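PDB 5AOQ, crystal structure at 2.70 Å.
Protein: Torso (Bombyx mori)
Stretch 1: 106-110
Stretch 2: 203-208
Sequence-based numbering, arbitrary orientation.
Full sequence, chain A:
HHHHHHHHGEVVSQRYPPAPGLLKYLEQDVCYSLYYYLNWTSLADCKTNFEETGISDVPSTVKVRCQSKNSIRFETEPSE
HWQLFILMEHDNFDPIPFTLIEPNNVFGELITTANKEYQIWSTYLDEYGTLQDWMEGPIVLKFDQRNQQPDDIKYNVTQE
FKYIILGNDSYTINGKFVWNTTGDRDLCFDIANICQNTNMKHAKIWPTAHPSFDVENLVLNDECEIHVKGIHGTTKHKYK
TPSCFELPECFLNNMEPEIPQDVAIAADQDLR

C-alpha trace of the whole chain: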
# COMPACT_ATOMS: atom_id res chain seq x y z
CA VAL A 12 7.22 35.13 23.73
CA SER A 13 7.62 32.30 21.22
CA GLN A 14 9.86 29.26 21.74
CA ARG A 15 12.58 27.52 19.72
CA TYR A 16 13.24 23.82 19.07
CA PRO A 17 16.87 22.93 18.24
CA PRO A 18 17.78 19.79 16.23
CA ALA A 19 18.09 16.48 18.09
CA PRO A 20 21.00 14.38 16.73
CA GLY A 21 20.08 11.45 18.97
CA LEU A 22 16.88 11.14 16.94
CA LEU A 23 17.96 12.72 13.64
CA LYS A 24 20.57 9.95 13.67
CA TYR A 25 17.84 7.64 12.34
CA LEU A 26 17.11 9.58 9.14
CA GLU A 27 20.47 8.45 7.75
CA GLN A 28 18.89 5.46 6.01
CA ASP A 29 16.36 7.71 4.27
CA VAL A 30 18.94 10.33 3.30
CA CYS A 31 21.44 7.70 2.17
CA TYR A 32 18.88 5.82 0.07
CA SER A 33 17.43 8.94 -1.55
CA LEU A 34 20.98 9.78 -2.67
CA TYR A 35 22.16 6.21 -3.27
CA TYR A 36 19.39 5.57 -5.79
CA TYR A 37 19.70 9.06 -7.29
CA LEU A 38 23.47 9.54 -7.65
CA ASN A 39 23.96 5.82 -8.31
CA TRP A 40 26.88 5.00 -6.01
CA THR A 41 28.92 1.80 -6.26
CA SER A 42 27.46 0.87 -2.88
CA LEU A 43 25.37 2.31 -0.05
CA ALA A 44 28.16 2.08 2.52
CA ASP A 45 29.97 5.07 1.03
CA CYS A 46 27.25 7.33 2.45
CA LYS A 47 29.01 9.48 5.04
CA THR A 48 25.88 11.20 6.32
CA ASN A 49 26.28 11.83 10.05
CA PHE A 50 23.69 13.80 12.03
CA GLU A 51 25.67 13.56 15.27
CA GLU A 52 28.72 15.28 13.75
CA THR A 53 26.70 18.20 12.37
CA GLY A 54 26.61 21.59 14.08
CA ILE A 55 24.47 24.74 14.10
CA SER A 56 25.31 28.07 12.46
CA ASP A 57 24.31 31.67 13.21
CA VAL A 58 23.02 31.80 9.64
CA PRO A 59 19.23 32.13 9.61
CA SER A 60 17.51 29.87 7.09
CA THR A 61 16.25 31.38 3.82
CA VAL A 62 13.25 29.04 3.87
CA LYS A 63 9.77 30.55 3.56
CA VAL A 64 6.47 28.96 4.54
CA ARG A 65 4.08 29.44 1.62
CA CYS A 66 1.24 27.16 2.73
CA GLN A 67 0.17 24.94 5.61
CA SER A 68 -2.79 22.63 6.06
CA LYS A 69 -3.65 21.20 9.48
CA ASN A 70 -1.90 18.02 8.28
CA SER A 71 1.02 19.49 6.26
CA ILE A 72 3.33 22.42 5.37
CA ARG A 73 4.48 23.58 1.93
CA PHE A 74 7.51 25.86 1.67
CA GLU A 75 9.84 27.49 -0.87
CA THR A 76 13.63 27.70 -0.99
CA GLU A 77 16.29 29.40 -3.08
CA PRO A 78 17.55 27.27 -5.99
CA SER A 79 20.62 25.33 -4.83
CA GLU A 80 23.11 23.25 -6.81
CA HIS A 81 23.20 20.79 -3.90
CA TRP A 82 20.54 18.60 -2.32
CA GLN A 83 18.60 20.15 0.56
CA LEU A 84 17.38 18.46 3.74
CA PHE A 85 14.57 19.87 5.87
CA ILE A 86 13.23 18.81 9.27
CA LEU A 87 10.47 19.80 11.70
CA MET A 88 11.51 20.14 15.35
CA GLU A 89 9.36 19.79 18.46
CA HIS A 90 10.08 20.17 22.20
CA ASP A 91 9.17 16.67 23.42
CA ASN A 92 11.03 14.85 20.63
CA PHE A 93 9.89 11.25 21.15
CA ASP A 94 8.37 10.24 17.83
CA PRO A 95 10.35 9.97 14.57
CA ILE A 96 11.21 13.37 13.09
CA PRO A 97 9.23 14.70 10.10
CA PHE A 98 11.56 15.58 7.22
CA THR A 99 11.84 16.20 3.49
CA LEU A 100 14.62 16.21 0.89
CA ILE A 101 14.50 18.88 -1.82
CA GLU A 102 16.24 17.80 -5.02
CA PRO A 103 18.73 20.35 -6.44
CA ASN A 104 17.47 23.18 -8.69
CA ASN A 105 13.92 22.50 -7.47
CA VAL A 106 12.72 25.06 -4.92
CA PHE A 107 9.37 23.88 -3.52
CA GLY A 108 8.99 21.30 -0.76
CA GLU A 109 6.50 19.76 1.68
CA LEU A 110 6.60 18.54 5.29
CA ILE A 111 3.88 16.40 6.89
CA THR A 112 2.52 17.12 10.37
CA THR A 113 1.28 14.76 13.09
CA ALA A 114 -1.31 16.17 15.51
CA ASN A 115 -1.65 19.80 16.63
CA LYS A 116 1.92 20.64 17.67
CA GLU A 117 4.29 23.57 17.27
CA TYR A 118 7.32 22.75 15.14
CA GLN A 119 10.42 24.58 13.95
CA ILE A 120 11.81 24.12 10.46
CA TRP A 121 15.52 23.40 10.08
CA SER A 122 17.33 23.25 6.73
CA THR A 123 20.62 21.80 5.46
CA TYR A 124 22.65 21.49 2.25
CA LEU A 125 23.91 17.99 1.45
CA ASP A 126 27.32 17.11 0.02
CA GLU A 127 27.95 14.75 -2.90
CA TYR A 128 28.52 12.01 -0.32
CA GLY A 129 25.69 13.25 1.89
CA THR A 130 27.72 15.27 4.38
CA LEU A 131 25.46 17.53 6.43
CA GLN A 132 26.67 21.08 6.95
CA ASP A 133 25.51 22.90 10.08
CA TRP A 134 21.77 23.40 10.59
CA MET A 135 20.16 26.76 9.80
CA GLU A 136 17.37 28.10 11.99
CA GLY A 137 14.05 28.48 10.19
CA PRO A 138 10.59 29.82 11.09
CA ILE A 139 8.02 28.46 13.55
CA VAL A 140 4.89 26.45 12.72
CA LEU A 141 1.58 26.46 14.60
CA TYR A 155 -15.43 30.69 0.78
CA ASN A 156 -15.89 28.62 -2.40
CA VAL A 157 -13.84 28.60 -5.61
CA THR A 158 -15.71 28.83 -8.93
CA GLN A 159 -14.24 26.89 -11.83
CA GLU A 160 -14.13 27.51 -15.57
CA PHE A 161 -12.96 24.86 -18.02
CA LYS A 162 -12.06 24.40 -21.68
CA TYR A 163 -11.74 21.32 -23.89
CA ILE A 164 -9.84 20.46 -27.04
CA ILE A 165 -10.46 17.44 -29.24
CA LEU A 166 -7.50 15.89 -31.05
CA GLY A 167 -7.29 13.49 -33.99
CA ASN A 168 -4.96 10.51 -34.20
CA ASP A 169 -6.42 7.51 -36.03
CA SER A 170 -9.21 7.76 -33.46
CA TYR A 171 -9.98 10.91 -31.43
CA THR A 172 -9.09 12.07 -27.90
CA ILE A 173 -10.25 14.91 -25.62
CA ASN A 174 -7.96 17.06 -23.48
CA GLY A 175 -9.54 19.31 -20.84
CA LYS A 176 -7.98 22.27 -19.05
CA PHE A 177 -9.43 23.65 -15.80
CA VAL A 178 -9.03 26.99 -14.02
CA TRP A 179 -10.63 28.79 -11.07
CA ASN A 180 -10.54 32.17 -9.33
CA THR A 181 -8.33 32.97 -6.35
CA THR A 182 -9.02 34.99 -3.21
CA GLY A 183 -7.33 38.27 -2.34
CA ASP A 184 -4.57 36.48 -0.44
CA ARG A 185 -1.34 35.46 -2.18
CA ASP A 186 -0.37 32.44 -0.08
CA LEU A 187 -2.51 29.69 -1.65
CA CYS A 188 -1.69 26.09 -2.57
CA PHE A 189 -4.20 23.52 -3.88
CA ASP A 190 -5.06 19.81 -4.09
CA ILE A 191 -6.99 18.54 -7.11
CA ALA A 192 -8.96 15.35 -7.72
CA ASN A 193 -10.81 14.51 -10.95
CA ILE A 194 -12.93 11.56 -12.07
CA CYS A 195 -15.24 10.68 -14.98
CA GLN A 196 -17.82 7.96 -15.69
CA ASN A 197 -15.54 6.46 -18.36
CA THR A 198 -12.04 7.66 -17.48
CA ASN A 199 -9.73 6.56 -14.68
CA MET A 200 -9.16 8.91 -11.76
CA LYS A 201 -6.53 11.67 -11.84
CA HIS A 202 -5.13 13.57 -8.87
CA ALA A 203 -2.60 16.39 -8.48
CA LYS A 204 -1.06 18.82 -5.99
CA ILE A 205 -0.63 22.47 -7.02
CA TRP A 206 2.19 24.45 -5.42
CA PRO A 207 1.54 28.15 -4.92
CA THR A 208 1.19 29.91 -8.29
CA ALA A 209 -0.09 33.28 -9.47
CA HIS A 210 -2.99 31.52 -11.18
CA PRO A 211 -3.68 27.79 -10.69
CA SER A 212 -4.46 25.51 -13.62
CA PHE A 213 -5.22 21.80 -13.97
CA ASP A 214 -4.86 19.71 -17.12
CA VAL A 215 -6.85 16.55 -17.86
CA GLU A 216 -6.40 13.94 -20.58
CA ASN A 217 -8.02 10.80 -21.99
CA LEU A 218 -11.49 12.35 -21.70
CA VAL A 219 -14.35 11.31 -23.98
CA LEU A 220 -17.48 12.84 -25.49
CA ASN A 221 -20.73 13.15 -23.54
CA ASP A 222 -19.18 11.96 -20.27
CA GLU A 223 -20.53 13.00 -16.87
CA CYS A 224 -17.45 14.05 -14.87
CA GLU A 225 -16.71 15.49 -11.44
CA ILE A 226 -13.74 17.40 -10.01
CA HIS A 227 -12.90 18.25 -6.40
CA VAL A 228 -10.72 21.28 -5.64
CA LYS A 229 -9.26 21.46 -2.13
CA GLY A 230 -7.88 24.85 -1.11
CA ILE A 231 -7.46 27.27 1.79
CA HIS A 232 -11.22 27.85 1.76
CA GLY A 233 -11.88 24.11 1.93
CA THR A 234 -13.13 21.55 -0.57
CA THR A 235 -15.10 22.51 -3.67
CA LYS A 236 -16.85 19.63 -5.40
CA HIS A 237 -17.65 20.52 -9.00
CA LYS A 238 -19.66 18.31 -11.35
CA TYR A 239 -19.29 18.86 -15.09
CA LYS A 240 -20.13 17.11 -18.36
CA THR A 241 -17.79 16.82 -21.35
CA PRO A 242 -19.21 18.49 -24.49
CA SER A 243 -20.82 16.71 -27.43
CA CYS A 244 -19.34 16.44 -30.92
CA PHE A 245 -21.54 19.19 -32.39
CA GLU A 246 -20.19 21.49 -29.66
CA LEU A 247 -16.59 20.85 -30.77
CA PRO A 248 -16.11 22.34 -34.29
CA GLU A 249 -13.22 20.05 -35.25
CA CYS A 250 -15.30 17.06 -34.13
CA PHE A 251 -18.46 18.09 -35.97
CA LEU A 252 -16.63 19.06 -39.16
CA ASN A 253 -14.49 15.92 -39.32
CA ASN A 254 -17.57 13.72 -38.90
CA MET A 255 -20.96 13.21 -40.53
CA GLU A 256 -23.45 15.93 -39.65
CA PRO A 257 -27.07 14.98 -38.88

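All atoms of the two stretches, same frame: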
# COMPACT_ATOMS: atom_id res chain seq x y z
N VAL A 106 12.78 24.05 -5.97
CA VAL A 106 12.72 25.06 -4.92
C VAL A 106 11.54 24.88 -3.96
O VAL A 106 11.56 25.44 -2.86
CB VAL A 106 12.62 26.48 -5.53
CG1 VAL A 106 13.92 26.84 -6.23
CG2 VAL A 106 11.44 26.58 -6.48
N PHE A 107 10.54 24.11 -4.36
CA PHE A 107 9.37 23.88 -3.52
C PHE A 107 9.44 22.54 -2.79
O PHE A 107 9.91 21.55 -3.35
CB PHE A 107 8.09 23.95 -4.36
CG PHE A 107 7.70 25.35 -4.74
CD1 PHE A 107 7.10 26.19 -3.81
CD2 PHE A 107 7.93 25.83 -6.01
CE1 PHE A 107 6.74 27.47 -4.15
CE2 PHE A 107 7.57 27.12 -6.36
CZ PHE A 107 6.97 27.94 -5.42
N GLY A 108 8.98 22.52 -1.55
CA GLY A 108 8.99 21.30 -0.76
C GLY A 108 7.83 21.21 0.23
O GLY A 108 7.18 22.22 0.52
N GLU A 109 7.60 20.01 0.74
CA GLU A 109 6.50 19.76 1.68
C GLU A 109 6.93 18.92 2.88
O GLU A 109 7.74 18.00 2.76
CB GLU A 109 5.34 19.07 0.96
CG GLU A 109 4.12 18.85 1.84
CD GLU A 109 3.00 18.13 1.13
OE1 GLU A 109 3.27 17.48 0.09
OE2 GLU A 109 1.84 18.21 1.59
N LEU A 110 6.36 19.26 4.04
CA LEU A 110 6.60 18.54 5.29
C LEU A 110 5.27 18.17 5.95
O LEU A 110 4.40 19.02 6.12
CB LEU A 110 7.43 19.40 6.24
CG LEU A 110 8.93 19.47 5.96
CD1 LEU A 110 9.53 20.71 6.60
CD2 LEU A 110 9.61 18.22 6.48
N ALA A 203 -3.79 15.55 -8.41
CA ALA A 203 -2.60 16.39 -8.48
C ALA A 203 -2.51 17.34 -7.29
O ALA A 203 -3.49 17.55 -6.57
CB ALA A 203 -2.58 17.17 -9.78
N LYS A 204 -1.32 17.89 -7.08
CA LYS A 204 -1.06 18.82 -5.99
C LYS A 204 -0.39 20.09 -6.53
O LYS A 204 0.75 20.05 -6.99
CB LYS A 204 -0.18 18.15 -4.93
CG LYS A 204 0.07 18.99 -3.68
CD LYS A 204 1.07 18.31 -2.75
CE LYS A 204 0.53 16.98 -2.22
NZ LYS A 204 1.44 16.37 -1.21
N ILE A 205 -1.11 21.21 -6.46
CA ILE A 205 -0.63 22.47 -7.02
C ILE A 205 0.08 23.33 -5.98
O ILE A 205 -0.52 23.78 -5.00
CB ILE A 205 -1.78 23.27 -7.67
CG1 ILE A 205 -2.15 22.64 -9.02
CG2 ILE A 205 -1.38 24.74 -7.89
CD1 ILE A 205 -3.28 23.34 -9.78
N TRP A 206 1.37 23.55 -6.22
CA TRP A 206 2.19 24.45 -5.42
C TRP A 206 1.71 25.88 -5.64
O TRP A 206 0.95 26.14 -6.57
CB TRP A 206 3.67 24.30 -5.81
CG TRP A 206 4.17 22.90 -5.74
CD1 TRP A 206 4.34 22.04 -6.79
CD2 TRP A 206 4.57 22.19 -4.57
NE1 TRP A 206 4.83 20.83 -6.33
CE2 TRP A 206 4.98 20.90 -4.97
CE3 TRP A 206 4.63 22.52 -3.21
CZ2 TRP A 206 5.43 19.94 -4.07
CZ3 TRP A 206 5.08 21.56 -2.32
CH2 TRP A 206 5.47 20.29 -2.75
N PRO A 207 2.15 26.83 -4.79
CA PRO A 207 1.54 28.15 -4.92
C PRO A 207 1.95 28.87 -6.20
O PRO A 207 3.13 29.13 -6.42
CB PRO A 207 2.05 28.90 -3.68
CG PRO A 207 3.33 28.23 -3.33
CD PRO A 207 3.24 26.81 -3.80
N THR A 208 0.96 29.19 -7.04
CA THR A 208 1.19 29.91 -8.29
C THR A 208 0.37 31.19 -8.33
O THR A 208 -0.53 31.38 -7.50
CB THR A 208 0.84 29.05 -9.52
OG1 THR A 208 -0.56 28.74 -9.50
CG2 THR A 208 1.64 27.75 -9.52

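This is a small side-chain contact between two distant segments of one chain, built from an aromatic and proline cluster at one end and a single salt bridge at the other. It buries 305 Å², both sides summed. The touching parts run at 125° to each other, and no backbone hydrogen bond links them. The two segments are therefore not paired as neighbouring strands of a sheet here. The closest CA atoms across the contact, those of Phe107 and Trp206, are 7.4 Å apart, which leaves room for side chains between the backbones.

Trp206 is central to the contact. It touches Phe107, Gly108 and Glu109. Its side chain has chi1 at -54° (m) and chi2 at 100°, and the indole lies along the first stretch. Phe107 CB sits over one face of the indole, 3.9 Å from Trp206 CE3. It makes a CH-pi contact: Phe107 CB is 4.2 Å from the centroid of the Trp206 six-membered ring and 22° off the ring normal. The Phe107 ring and the Trp206 five-membered ring are nearly parallel, with planes at 24°. Their centroids are 5.6 Å apart, and the rings are slid so that they barely overlap. The ring of Phe107 instead has Trp206 CB over one face.

Pro207 extends the apolar patch. Phe107 CE1 lies 3.6 Å from Pro207 CD, an approach that is oblique to the phenyl ring. Phe107 thus packs against two consecutive residues of the second stretch.

Gly108 contributes through its backbone. Gly108 O is 3.6 Å from Trp206 CZ3, a van der Waals contact. A CB at this position would point away from the second stretch, so the facing side chains on this strand are those of Phe107 and Glu109. This is the alternation expected of an extended strand.

Glu109 makes two kinds of contact. Its CB lies at the edge of the indole, near the ring plane, 3.9 Å from Trp206 CH2. Its carboxylate reaches further, with chi1 and chi2 both t. Lys204 NZ donates a hydrogen bond to Glu109 OE1 at 2.5 Å, as part of a salt bridge. The distance is short, and at 2.70 Å resolution its exact value should be read with caution. Lys204 is extended except at chi3, which is m (-63°). Glu109 OE2 and Lys204 NZ also have hydrogen bonds elsewhere in the structure.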